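Local coordinates for phage-like element PBSX protein xkdH (Bacillus subtilis, PDB 3F3B), which is of unknown function but belongs to the phage-like element PBSX and folds as a small beta barrel, consistent with a part in building the phage-like particle, at residues 9-15 with 86-90; 14-19 with 35-41; 50-56 with 69-75; 94-99 with 110-115. One frame throughout, in Å; residues are numbered along the deposited sequence.

Contact 1 (9-15 with 86-90); sequences HRCDIYH and DKIIW. With PO4 (phosphate ion), chain B.
Two neighbouring antiparallel strands of the barrel meet here, with D12 facing I89 and Y14 facing K87 as hydrogen-bonded pairs and I13 facing I88 as the non-hydrogen-bonded pair between them. Both outer pairs make reciprocal backbone bonds, the shortest being Y14 N to K87 O at 2.7 Å. On the face of Y14, K87 runs with CG anti to the backbone N (chi1 172°) and then bends at chi3, which lays CE over the tyrosine ring and brings NZ to 4.7 Å from its centroid, a cation-pi contact. I89 CG1 approaches Y14 CE2 obliquely, 3.4 Å away. I13 CG1 and I88 CG2 lie side by side on the other face. Past the end of the ladder, H15 ND1 donates to D86 OD1 over 2.6 Å, in the imidazole plane but reaching the oxygen from above the carboxylate plane; D86 OD2 also accepts from the backbone N of R83. At the opposite end, W90 CZ2 sits over a face of the H9 ring, the two ring planes inclined at 57°. H9 ND1 donates to phosphate O4 over 2.6 Å. W90 NE1 donates to the same oxygen, while R10 N reaches O3. Three N-H groups thus converge on a phosphate probably taken from the crystallisation liquor; a bound anion would tend to stabilise positive charge on H9.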
# COMPACT_ATOMS: atom_id res chain seq x y z
N HIS A 9 12.43 0.78 -8.02
CA HIS A 9 11.99 -0.46 -7.39
C HIS A 9 10.75 -0.97 -8.11
O HIS A 9 10.17 -0.27 -8.94
CB HIS A 9 11.67 -0.22 -5.91
CG HIS A 9 12.85 0.22 -5.10
ND1 HIS A 9 14.02 -0.50 -5.04
CD2 HIS A 9 13.04 1.32 -4.34
CE1 HIS A 9 14.89 0.13 -4.26
NE2 HIS A 9 14.32 1.23 -3.82
N ARG A 10 10.35 -2.19 -7.82
CA ARG A 10 9.17 -2.78 -8.45
C ARG A 10 8.25 -3.31 -7.38
O ARG A 10 8.68 -4.02 -6.48
CB ARG A 10 9.57 -3.93 -9.39
CG ARG A 10 10.44 -3.49 -10.55
CD ARG A 10 9.65 -2.62 -11.50
NE ARG A 10 10.51 -1.99 -12.50
CZ ARG A 10 10.13 -1.72 -13.74
NH1 ARG A 10 8.90 -2.03 -14.15
NH2 ARG A 10 10.97 -1.13 -14.58
N CYS A 11 6.96 -2.99 -7.49
CA CYS A 11 5.99 -3.45 -6.53
C CYS A 11 4.68 -3.86 -7.20
O CYS A 11 4.41 -3.51 -8.35
CB CYS A 11 5.70 -2.36 -5.50
SG CYS A 11 4.84 -0.92 -6.20
N ASP A 12 3.88 -4.63 -6.47
CA ASP A 12 2.57 -5.03 -6.95
C ASP A 12 1.61 -4.20 -6.12
O ASP A 12 1.85 -3.96 -4.94
CB ASP A 12 2.32 -6.52 -6.69
CG ASP A 12 3.17 -7.40 -7.56
OD1 ASP A 12 3.58 -6.94 -8.66
OD2 ASP A 12 3.42 -8.56 -7.16
N ILE A 13 0.52 -3.76 -6.74
CA ILE A 13 -0.45 -2.94 -6.06
C ILE A 13 -1.82 -3.62 -6.00
O ILE A 13 -2.26 -4.24 -6.97
CB ILE A 13 -0.57 -1.57 -6.77
CG1 ILE A 13 0.81 -0.94 -6.92
CG2 ILE A 13 -1.45 -0.64 -5.97
CD1 ILE A 13 0.84 0.33 -7.77
N TYR A 14 -2.48 -3.51 -4.85
CA TYR A 14 -3.80 -4.09 -4.62
C TYR A 14 -4.72 -2.99 -4.14
O TYR A 14 -4.40 -2.27 -3.18
CB TYR A 14 -3.76 -5.16 -3.52
CG TYR A 14 -2.84 -6.33 -3.78
CD1 TYR A 14 -3.35 -7.62 -3.95
CD2 TYR A 14 -1.46 -6.16 -3.82
CE1 TYR A 14 -2.51 -8.71 -4.16
CE2 TYR A 14 -0.60 -7.24 -4.03
CZ TYR A 14 -1.13 -8.51 -4.20
OH TYR A 14 -0.28 -9.57 -4.43
N HIS A 15 -5.88 -2.86 -4.78
CA HIS A 15 -6.83 -1.84 -4.39
C HIS A 15 -7.90 -2.39 -3.46
O HIS A 15 -8.33 -3.53 -3.59
CB HIS A 15 -7.51 -1.27 -5.63
CG HIS A 15 -6.57 -0.70 -6.63
ND1 HIS A 15 -5.49 0.09 -6.28
CD2 HIS A 15 -6.56 -0.75 -7.98
CE1 HIS A 15 -4.87 0.50 -7.36
NE2 HIS A 15 -5.50 -0.00 -8.41
N ASP A 86 -4.22 1.61 -0.71
CA ASP A 86 -3.75 0.59 -1.63
C ASP A 86 -2.73 -0.22 -0.85
O ASP A 86 -2.08 0.31 0.05
CB ASP A 86 -2.98 1.20 -2.81
CG ASP A 86 -3.85 1.50 -3.98
OD1 ASP A 86 -5.05 1.15 -3.94
OD2 ASP A 86 -3.32 2.08 -4.96
N LYS A 87 -2.60 -1.50 -1.19
CA LYS A 87 -1.59 -2.33 -0.55
C LYS A 87 -0.53 -2.57 -1.61
O LYS A 87 -0.84 -3.03 -2.71
CB LYS A 87 -2.16 -3.67 -0.10
CG LYS A 87 -1.07 -4.65 0.40
CD LYS A 87 -1.65 -5.92 1.01
CE LYS A 87 -2.39 -6.77 -0.01
NZ LYS A 87 -2.94 -8.00 0.61
N ILE A 88 0.72 -2.23 -1.32
CA ILE A 88 1.77 -2.48 -2.29
C ILE A 88 2.73 -3.49 -1.70
O ILE A 88 3.02 -3.48 -0.50
CB ILE A 88 2.54 -1.19 -2.67
CG1 ILE A 88 3.43 -0.74 -1.51
CG2 ILE A 88 1.56 -0.09 -3.07
CD1 ILE A 88 4.41 0.37 -1.87
N ILE A 89 3.21 -4.39 -2.55
CA ILE A 89 4.14 -5.42 -2.15
C ILE A 89 5.49 -5.13 -2.80
O ILE A 89 5.61 -5.14 -4.03
CB ILE A 89 3.68 -6.81 -2.62
CG1 ILE A 89 2.24 -7.09 -2.19
CG2 ILE A 89 4.65 -7.87 -2.10
CD1 ILE A 89 2.05 -7.36 -0.72
N TRP A 90 6.50 -4.85 -1.97
CA TRP A 90 7.84 -4.57 -2.46
C TRP A 90 8.78 -5.49 -1.70
O TRP A 90 8.86 -5.44 -0.47
CB TRP A 90 8.22 -3.12 -2.21
CG TRP A 90 9.68 -2.85 -2.42
CD1 TRP A 90 10.36 -2.91 -3.60
CD2 TRP A 90 10.64 -2.51 -1.42
NE1 TRP A 90 11.70 -2.64 -3.40
CE2 TRP A 90 11.90 -2.38 -2.06
CE3 TRP A 90 10.57 -2.30 -0.03
CZ2 TRP A 90 13.07 -2.06 -1.37
CZ3 TRP A 90 11.74 -1.97 0.66
CH2 TRP A 90 12.97 -1.86 -0.02
P PO4 B . 13.45 -4.18 -6.26
O1 PO4 B . 13.39 -5.46 -5.51
O2 PO4 B . 14.57 -4.23 -7.25
O3 PO4 B . 12.17 -3.96 -6.98
O4 PO4 B . 13.69 -3.06 -5.31
O HOH W 1 7.07 -6.91 -5.47

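Contact 2 (14-19 with 35-41); sequences YHEAAQ and PVISYPD
Backbone bonding between A17 and S38 defines this short antiparallel ladder: A17 N donates to S38 O over 2.9 Å, and S38 N returns to A17 O in its carbonyl plane. The non-hydrogen-bonded pair A18 and I37 follows. Q19 N also donates to V36 O, though as a pair these residues are only loosely matched. With CG beside the backbone N, the Q19 chain bends at chi2 (-59°), which carries the amide back over its own strand; NE2 then meets A17 O from well above the carbonyl plane. That second bond is doubtful, because Q19 CD is crowded to 2.9 Å from S38 OG. The flat-group contact is between E16 and Y39. Their carboxylate and ring planes are only 1° apart, and E16 OE1 rides 3.3 Å above the plane over the ring centre. A bond from Y39 OH to the backbone O of N85 helps fix that ring. Among the apolar contacts, Y14 CB meets Y39 CD2 at 3.8 Å, and A18 CB touches P35 CB. P40 O and D41 O approach the Y14 ring at its edge, near its plane. Strand 36-38 thus pairs with the outward end of strand 9-19, a surface extension beyond the pairing with 87-90, and Y39 reaches back to K87. Backbone bonds hold the strand part, while Y14, E16 and Y39 pack where it joins the barrel; a carboxylate over an aromatic face is probably electrostatically unfavourable.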
# COMPACT_ATOMS: atom_id res chain seq x y z
N TYR A 14 -2.48 -3.51 -4.85
CA TYR A 14 -3.80 -4.09 -4.62
C TYR A 14 -4.72 -2.99 -4.14
O TYR A 14 -4.40 -2.27 -3.18
CB TYR A 14 -3.76 -5.16 -3.52
CG TYR A 14 -2.84 -6.33 -3.78
CD1 TYR A 14 -3.35 -7.62 -3.95
CD2 TYR A 14 -1.46 -6.16 -3.82
CE1 TYR A 14 -2.51 -8.71 -4.16
CE2 TYR A 14 -0.60 -7.24 -4.03
CZ TYR A 14 -1.13 -8.51 -4.20
OH TYR A 14 -0.28 -9.57 -4.43
N HIS A 15 -5.88 -2.86 -4.78
CA HIS A 15 -6.83 -1.84 -4.39
C HIS A 15 -7.90 -2.39 -3.46
O HIS A 15 -8.33 -3.53 -3.59
CB HIS A 15 -7.51 -1.27 -5.63
CG HIS A 15 -6.57 -0.70 -6.63
ND1 HIS A 15 -5.49 0.09 -6.28
CD2 HIS A 15 -6.56 -0.75 -7.98
CE1 HIS A 15 -4.87 0.50 -7.36
NE2 HIS A 15 -5.50 -0.00 -8.41
N GLU A 16 -8.33 -1.57 -2.50
CA GLU A 16 -9.38 -1.97 -1.59
C GLU A 16 -10.62 -2.13 -2.48
O GLU A 16 -10.81 -1.36 -3.42
CB GLU A 16 -9.63 -0.89 -0.54
CG GLU A 16 -8.50 -0.73 0.47
CD GLU A 16 -8.52 -1.80 1.56
OE1 GLU A 16 -8.85 -2.97 1.26
OE2 GLU A 16 -8.18 -1.47 2.73
N ALA A 17 -11.44 -3.14 -2.21
CA ALA A 17 -12.63 -3.35 -3.02
C ALA A 17 -13.82 -3.75 -2.16
O ALA A 17 -13.66 -4.38 -1.12
CB ALA A 17 -12.36 -4.43 -4.08
N ALA A 18 -15.01 -3.35 -2.59
CA ALA A 18 -16.23 -3.69 -1.87
C ALA A 18 -16.53 -5.15 -2.20
O ALA A 18 -16.59 -5.52 -3.38
CB ALA A 18 -17.37 -2.80 -2.31
N GLN A 19 -16.72 -5.96 -1.17
CA GLN A 19 -17.02 -7.38 -1.35
C GLN A 19 -18.52 -7.63 -1.47
O GLN A 19 -19.33 -6.86 -0.96
CB GLN A 19 -16.46 -8.19 -0.18
CG GLN A 19 -14.97 -8.01 0.03
CD GLN A 19 -14.17 -8.40 -1.19
OE1 GLN A 19 -14.15 -9.57 -1.59
NE2 GLN A 19 -13.50 -7.42 -1.80
N PRO A 35 -20.34 -1.77 2.98
CA PRO A 35 -19.88 -3.04 2.42
C PRO A 35 -18.67 -3.58 3.16
O PRO A 35 -18.10 -2.89 4.01
CB PRO A 35 -19.53 -2.69 0.97
CG PRO A 35 -20.32 -1.44 0.70
CD PRO A 35 -20.19 -0.69 1.99
N VAL A 36 -18.29 -4.81 2.84
CA VAL A 36 -17.11 -5.42 3.44
C VAL A 36 -15.97 -5.08 2.50
O VAL A 36 -15.99 -5.48 1.34
CB VAL A 36 -17.26 -6.95 3.54
CG1 VAL A 36 -15.96 -7.56 4.07
CG2 VAL A 36 -18.43 -7.30 4.45
N ILE A 37 -15.00 -4.33 3.00
CA ILE A 37 -13.85 -3.89 2.20
C ILE A 37 -12.63 -4.77 2.43
O ILE A 37 -12.24 -5.01 3.58
CB ILE A 37 -13.46 -2.43 2.55
CG1 ILE A 37 -14.71 -1.55 2.65
CG2 ILE A 37 -12.48 -1.89 1.51
CD1 ILE A 37 -15.57 -1.55 1.41
N SER A 38 -12.02 -5.24 1.35
CA SER A 38 -10.83 -6.08 1.43
C SER A 38 -10.07 -6.09 0.12
O SER A 38 -10.54 -5.53 -0.87
CB SER A 38 -11.22 -7.52 1.80
OG SER A 38 -12.02 -8.09 0.79
N TYR A 39 -8.90 -6.71 0.11
CA TYR A 39 -8.07 -6.77 -1.09
C TYR A 39 -8.29 -8.09 -1.83
O TYR A 39 -8.65 -9.10 -1.22
CB TYR A 39 -6.58 -6.66 -0.76
CG TYR A 39 -6.18 -5.42 0.01
CD1 TYR A 39 -5.91 -5.48 1.37
CD2 TYR A 39 -6.05 -4.19 -0.63
CE1 TYR A 39 -5.51 -4.34 2.08
CE2 TYR A 39 -5.65 -3.05 0.07
CZ TYR A 39 -5.39 -3.14 1.42
OH TYR A 39 -5.02 -2.02 2.12
N PRO A 40 -8.06 -8.10 -3.15
CA PRO A 40 -8.23 -9.32 -3.95
C PRO A 40 -7.03 -10.25 -3.77
O PRO A 40 -6.00 -9.85 -3.23
CB PRO A 40 -8.33 -8.77 -5.36
CG PRO A 40 -7.39 -7.58 -5.32
CD PRO A 40 -7.78 -6.94 -4.01
N ASP A 41 -7.16 -11.50 -4.23
CA ASP A 41 -6.09 -12.49 -4.11
C ASP A 41 -4.89 -12.12 -4.96
O ASP A 41 -3.75 -12.25 -4.53
CB ASP A 41 -6.57 -13.88 -4.57
CG ASP A 41 -7.25 -14.65 -3.46
OD1 ASP A 41 -7.52 -14.06 -2.39
OD2 ASP A 41 -7.51 -15.86 -3.67

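Contact 3 (50-56 with 69-75); sequences CYFTEKT and YHSFLVH
Y51 stacks on H75 and F52 on F72, on the two faces of the hairpin of strands 48-61 and 66-77. Y51 CG sits between the backbone N and the carbonyl carbon (chi1 72°), which helps turn its ring toward H75. The resulting stack is offset, with planes 17° apart and centroids separated by 4.1 Å; H75 CB adds a CH-pi contact, 3.5 Å from the centroid of the Y51 ring. T53 OG1 closes on the H75 ring at its edge, 3.1 Å from CE1. F52 and F72 stack face to face, their centroids 4.0 Å apart and F72 CE2 poised over the centre of the F52 ring. V74 CG1 abuts the edge of that ring at F52 CE1 and also touches C50 CB. Main-chain bonds pair Y51 with H75 and T53 with L73 reciprocally. Y51 O takes the H75 backbone N nearly head-on and, weakly, H75 ND1 as well. Beyond T53 the register slips by one residue, and E54 turns the corner with a left-handed backbone conformation. The ladder resumes in a classic beta bulge: H70 and S71 both face T56, with T56 N donating to S71 O at 2.9 Å and H70 N to T56 O. A water bridges E54 O and S71 OG, while K55 NZ makes a weak bond to Y69 OH. In the barrel, C50 bonds through its backbone to H9 of strand 9-19, and H70, F72 and V74 bond to strand 107-114. F52 continues to H9 and, edge-to-face, W90, while F72 meets Y95, an aromatic cluster linking several strands.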
# COMPACT_ATOMS: atom_id res chain seq x y z
N CYS A 50 8.76 2.43 -9.52
CA CYS A 50 8.69 3.52 -8.56
C CYS A 50 10.06 3.74 -7.93
O CYS A 50 11.00 2.96 -8.15
CB CYS A 50 7.69 3.16 -7.46
SG CYS A 50 8.12 1.63 -6.60
N TYR A 51 10.18 4.80 -7.14
CA TYR A 51 11.43 5.09 -6.44
C TYR A 51 11.06 5.79 -5.15
O TYR A 51 10.03 6.47 -5.08
CB TYR A 51 12.37 5.93 -7.32
CG TYR A 51 11.99 7.37 -7.53
CD1 TYR A 51 12.33 8.34 -6.60
CD2 TYR A 51 11.34 7.78 -8.70
CE1 TYR A 51 12.04 9.69 -6.81
CE2 TYR A 51 11.05 9.12 -8.92
CZ TYR A 51 11.41 10.07 -7.98
OH TYR A 51 11.13 11.40 -8.19
N PHE A 52 11.88 5.63 -4.12
CA PHE A 52 11.55 6.23 -2.83
C PHE A 52 12.47 7.34 -2.32
O PHE A 52 13.63 7.44 -2.71
CB PHE A 52 11.51 5.16 -1.73
CG PHE A 52 10.88 3.85 -2.14
CD1 PHE A 52 9.72 3.82 -2.91
CD2 PHE A 52 11.41 2.64 -1.69
CE1 PHE A 52 9.10 2.59 -3.22
CE2 PHE A 52 10.81 1.42 -1.98
CZ PHE A 52 9.65 1.40 -2.75
N THR A 53 11.91 8.16 -1.44
CA THR A 53 12.65 9.22 -0.76
C THR A 53 12.07 9.24 0.66
O THR A 53 11.20 8.43 0.98
CB THR A 53 12.47 10.61 -1.40
OG1 THR A 53 11.13 11.06 -1.21
CG2 THR A 53 12.80 10.53 -2.89
N GLU A 54 12.57 10.14 1.50
CA GLU A 54 12.13 10.24 2.89
C GLU A 54 12.01 8.86 3.53
O GLU A 54 11.07 8.59 4.28
CB GLU A 54 10.77 10.95 3.00
CG GLU A 54 10.55 12.07 2.01
CD GLU A 54 9.36 12.94 2.37
OE1 GLU A 54 8.35 12.44 2.93
OE2 GLU A 54 9.43 14.15 2.08
N LYS A 55 12.95 7.97 3.24
CA LYS A 55 12.89 6.63 3.79
C LYS A 55 13.15 6.64 5.30
O LYS A 55 14.00 7.38 5.80
CB LYS A 55 13.89 5.72 3.08
CG LYS A 55 13.70 5.69 1.58
CD LYS A 55 14.44 4.54 0.93
CE LYS A 55 15.93 4.59 1.23
NZ LYS A 55 16.65 3.48 0.56
N THR A 56 12.40 5.81 6.00
CA THR A 56 12.49 5.70 7.45
C THR A 56 12.64 4.23 7.81
O THR A 56 11.99 3.37 7.22
CB THR A 56 11.21 6.27 8.11
OG1 THR A 56 11.18 7.70 7.96
CG2 THR A 56 11.14 5.92 9.59
N TYR A 69 12.19 -1.10 6.82
CA TYR A 69 11.73 0.22 6.42
C TYR A 69 10.36 0.41 7.04
O TYR A 69 9.50 -0.46 6.94
CB TYR A 69 11.65 0.32 4.89
CG TYR A 69 13.00 0.44 4.23
CD1 TYR A 69 13.64 1.67 4.14
CD2 TYR A 69 13.65 -0.68 3.73
CE1 TYR A 69 14.90 1.79 3.57
CE2 TYR A 69 14.91 -0.58 3.16
CZ TYR A 69 15.53 0.65 3.08
OH TYR A 69 16.79 0.75 2.52
N HIS A 70 10.17 1.53 7.71
CA HIS A 70 8.89 1.80 8.35
C HIS A 70 7.97 2.51 7.37
O HIS A 70 6.77 2.24 7.31
CB HIS A 70 9.09 2.67 9.60
CG HIS A 70 7.82 3.15 10.21
ND1 HIS A 70 6.86 2.30 10.70
CD2 HIS A 70 7.34 4.41 10.39
CE1 HIS A 70 5.84 3.00 11.17
NE2 HIS A 70 6.11 4.28 10.99
N SER A 71 8.54 3.41 6.58
CA SER A 71 7.75 4.14 5.61
C SER A 71 8.65 4.89 4.64
O SER A 71 9.86 5.01 4.85
CB SER A 71 6.85 5.15 6.33
OG SER A 71 7.62 6.21 6.86
N PHE A 72 8.05 5.38 3.56
CA PHE A 72 8.77 6.13 2.56
C PHE A 72 7.79 6.80 1.64
O PHE A 72 6.65 6.38 1.51
CB PHE A 72 9.72 5.25 1.74
CG PHE A 72 9.22 3.85 1.52
CD1 PHE A 72 9.63 2.81 2.36
CD2 PHE A 72 8.36 3.55 0.47
CE1 PHE A 72 9.20 1.50 2.15
CE2 PHE A 72 7.92 2.25 0.25
CZ PHE A 72 8.34 1.22 1.09
N LEU A 73 8.25 7.88 1.02
CA LEU A 73 7.42 8.59 0.08
C LEU A 73 7.65 7.89 -1.25
O LEU A 73 8.77 7.90 -1.79
CB LEU A 73 7.87 10.05 0.01
CG LEU A 73 7.13 10.92 -1.00
CD1 LEU A 73 5.67 10.97 -0.65
CD2 LEU A 73 7.74 12.32 -1.00
N VAL A 74 6.61 7.26 -1.79
CA VAL A 74 6.72 6.57 -3.06
C VAL A 74 6.42 7.48 -4.23
O VAL A 74 5.48 8.27 -4.17
CB VAL A 74 5.76 5.38 -3.15
CG1 VAL A 74 6.09 4.56 -4.38
CG2 VAL A 74 5.85 4.51 -1.89
N HIS A 75 7.22 7.38 -5.29
CA HIS A 75 7.02 8.18 -6.50
C HIS A 75 6.64 7.19 -7.60
O HIS A 75 7.39 6.27 -7.89
CB HIS A 75 8.31 8.90 -6.88
CG HIS A 75 8.84 9.78 -5.80
ND1 HIS A 75 9.20 9.30 -4.56
CD2 HIS A 75 9.08 11.12 -5.77
CE1 HIS A 75 9.64 10.30 -3.81
NE2 HIS A 75 9.58 11.41 -4.52
O HOH W 2 8.16 8.29 5.27

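Contact 4 (94-99 with 110-115); sequences KYILKL and VVAVRD. With PO4 (phosphate ion), chain C.
A112 CB is the meeting point of the buried face, touched by L97 CD2 at 3.9 Å and by Y95 CB at 4.1 Å. L97 crosses V110 at about a right angle, its CB 3.9 Å from V110 CG2. On the side of V113 the contacts are more peripheral: L99 CD2 lies beside V111 CB, and K98, bent at chi2 and chi3, lays its CG against V113 CG2 while its amine leads away. Between the faces run the backbone bonds of an antiparallel ladder. I96 and V113 bond reciprocally, V113 N to I96 O at 2.8 Å, and K98 N donates to V111 O. At the last rung D115 N reaches K94 O over 3.0 Å, but from 45° above the carbonyl plane, where the chain is leaving the strand. D115 has CG anti to its own N (chi1 -155°), which brings OD2 to 3.3 Å from K94 CB and OD1 near I96 CG1. Its charge and that of K94 stay apart, with K94 NZ 5.2 Å from D115 OD2. Outermost is a phosphate, probably from the crystallisation liquor: K94 N donates to its O2 in a nearly straight bond of 3.1 Å, and R114 NH1 lies nearby. Strand 87-90 flanks K94-L97, bonding to Y95 through I88, and strand 66-77 flanks V110-D115, bonding through F72 and V74; the pair is thus an interior step of the barrel wall.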
# COMPACT_ATOMS: atom_id res chain seq x y z
N LYS A 94 4.59 -5.96 2.88
CA LYS A 94 3.35 -5.23 2.67
C LYS A 94 3.44 -3.77 3.14
O LYS A 94 4.01 -3.47 4.18
CB LYS A 94 2.21 -5.93 3.40
CG LYS A 94 1.96 -7.35 2.89
CD LYS A 94 0.85 -8.06 3.66
CE LYS A 94 0.53 -9.41 3.03
NZ LYS A 94 -0.57 -10.14 3.73
N TYR A 95 2.86 -2.87 2.34
CA TYR A 95 2.84 -1.45 2.67
C TYR A 95 1.47 -0.92 2.30
O TYR A 95 0.84 -1.40 1.35
CB TYR A 95 3.91 -0.70 1.87
CG TYR A 95 5.31 -1.11 2.22
CD1 TYR A 95 5.96 -0.58 3.33
CD2 TYR A 95 5.97 -2.09 1.47
CE1 TYR A 95 7.23 -1.02 3.70
CE2 TYR A 95 7.24 -2.53 1.84
CZ TYR A 95 7.86 -2.00 2.96
OH TYR A 95 9.11 -2.45 3.34
N ILE A 96 0.99 0.05 3.06
CA ILE A 96 -0.30 0.65 2.77
C ILE A 96 -0.08 2.12 2.48
O ILE A 96 0.69 2.78 3.18
CB ILE A 96 -1.27 0.54 3.97
CG1 ILE A 96 -1.39 -0.92 4.41
CG2 ILE A 96 -2.65 1.08 3.57
CD1 ILE A 96 -1.78 -1.86 3.27
N LEU A 97 -0.73 2.64 1.45
CA LEU A 97 -0.61 4.06 1.12
C LEU A 97 -1.50 4.80 2.11
O LEU A 97 -2.71 4.63 2.12
CB LEU A 97 -1.05 4.30 -0.33
CG LEU A 97 -0.36 3.36 -1.32
CD1 LEU A 97 -0.64 3.81 -2.74
CD2 LEU A 97 1.15 3.33 -1.07
N LYS A 98 -0.90 5.64 2.95
CA LYS A 98 -1.66 6.34 3.98
C LYS A 98 -2.08 7.75 3.68
O LYS A 98 -3.21 7.99 3.23
CB LYS A 98 -0.87 6.33 5.30
CG LYS A 98 -0.31 4.96 5.68
CD LYS A 98 -1.38 3.87 5.67
CE LYS A 98 -2.37 4.03 6.82
NZ LYS A 98 -3.38 2.93 6.84
N LEU A 99 -1.20 8.71 3.95
CA LEU A 99 -1.52 10.10 3.71
C LEU A 99 -1.99 10.29 2.27
O LEU A 99 -1.80 9.40 1.43
CB LEU A 99 -0.30 10.99 4.00
CG LEU A 99 0.15 11.04 5.46
CD1 LEU A 99 -1.07 11.31 6.35
CD2 LEU A 99 0.82 9.74 5.87
N VAL A 110 3.12 9.67 -2.83
CA VAL A 110 2.27 9.22 -1.74
C VAL A 110 3.10 8.45 -0.74
O VAL A 110 4.03 7.75 -1.11
CB VAL A 110 1.15 8.30 -2.28
CG1 VAL A 110 1.76 7.05 -2.92
CG2 VAL A 110 0.17 7.94 -1.16
N VAL A 111 2.76 8.59 0.54
CA VAL A 111 3.47 7.91 1.61
C VAL A 111 2.99 6.47 1.79
O VAL A 111 1.78 6.21 1.81
CB VAL A 111 3.30 8.66 2.96
CG1 VAL A 111 3.88 7.84 4.10
CG2 VAL A 111 4.01 10.03 2.89
N ALA A 112 3.94 5.55 1.90
CA ALA A 112 3.62 4.14 2.11
C ALA A 112 4.07 3.82 3.55
O ALA A 112 5.11 4.30 3.99
CB ALA A 112 4.37 3.28 1.11
N VAL A 113 3.29 3.02 4.27
CA VAL A 113 3.66 2.68 5.64
C VAL A 113 3.59 1.18 5.89
O VAL A 113 2.66 0.50 5.46
CB VAL A 113 2.74 3.42 6.68
CG1 VAL A 113 3.16 3.08 8.11
CG2 VAL A 113 2.84 4.93 6.49
N ARG A 114 4.61 0.67 6.57
CA ARG A 114 4.73 -0.75 6.92
C ARG A 114 3.39 -1.28 7.40
O ARG A 114 2.85 -0.83 8.41
CB ARG A 114 5.80 -0.91 8.01
CG ARG A 114 5.89 -2.28 8.67
CD ARG A 114 6.97 -2.24 9.78
NE ARG A 114 6.69 -3.17 10.88
CZ ARG A 114 6.83 -4.49 10.81
NH1 ARG A 114 7.25 -5.06 9.68
NH2 ARG A 114 6.53 -5.24 11.86
N ASP A 115 2.85 -2.25 6.67
CA ASP A 115 1.56 -2.84 6.99
C ASP A 115 1.37 -3.22 8.45
O ASP A 115 0.47 -2.72 9.12
CB ASP A 115 1.31 -4.07 6.11
CG ASP A 115 -0.17 -4.36 5.93
OD1 ASP A 115 -0.99 -3.85 6.72
OD2 ASP A 115 -0.52 -5.11 4.99
P PO4 C . 4.74 -6.93 6.69
O1 PO4 C . 3.30 -7.09 6.99
O2 PO4 C . 5.06 -7.64 5.43
O3 PO4 C . 5.06 -5.48 6.53
O4 PO4 C . 5.55 -7.50 7.80

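How the contacts relate
All four contacts are strand pairs of one antiparallel, curled sheet. Contacts 1, 4 and 3 supply three of the pairings in a closed circuit: 9-19, 87-90, 93-97, 107-114, 66-77, 48-61 and back to 9-19, the geometry of a six-stranded barrel. The centres of contacts 3 and 4 are about 9 Å apart, those of contacts 1 and 4 about 10 Å, and backbone bonds probably join each couple. Contact 2 extends strand 9-19 outward, its centre about 24 Å from that of contact 3. Along the chain, contact 2 starts within the first segment of contact 1, contact 3 lies wholly between its two segments, and contact 4 comes last; barrel closure thus joins residues distant in sequence.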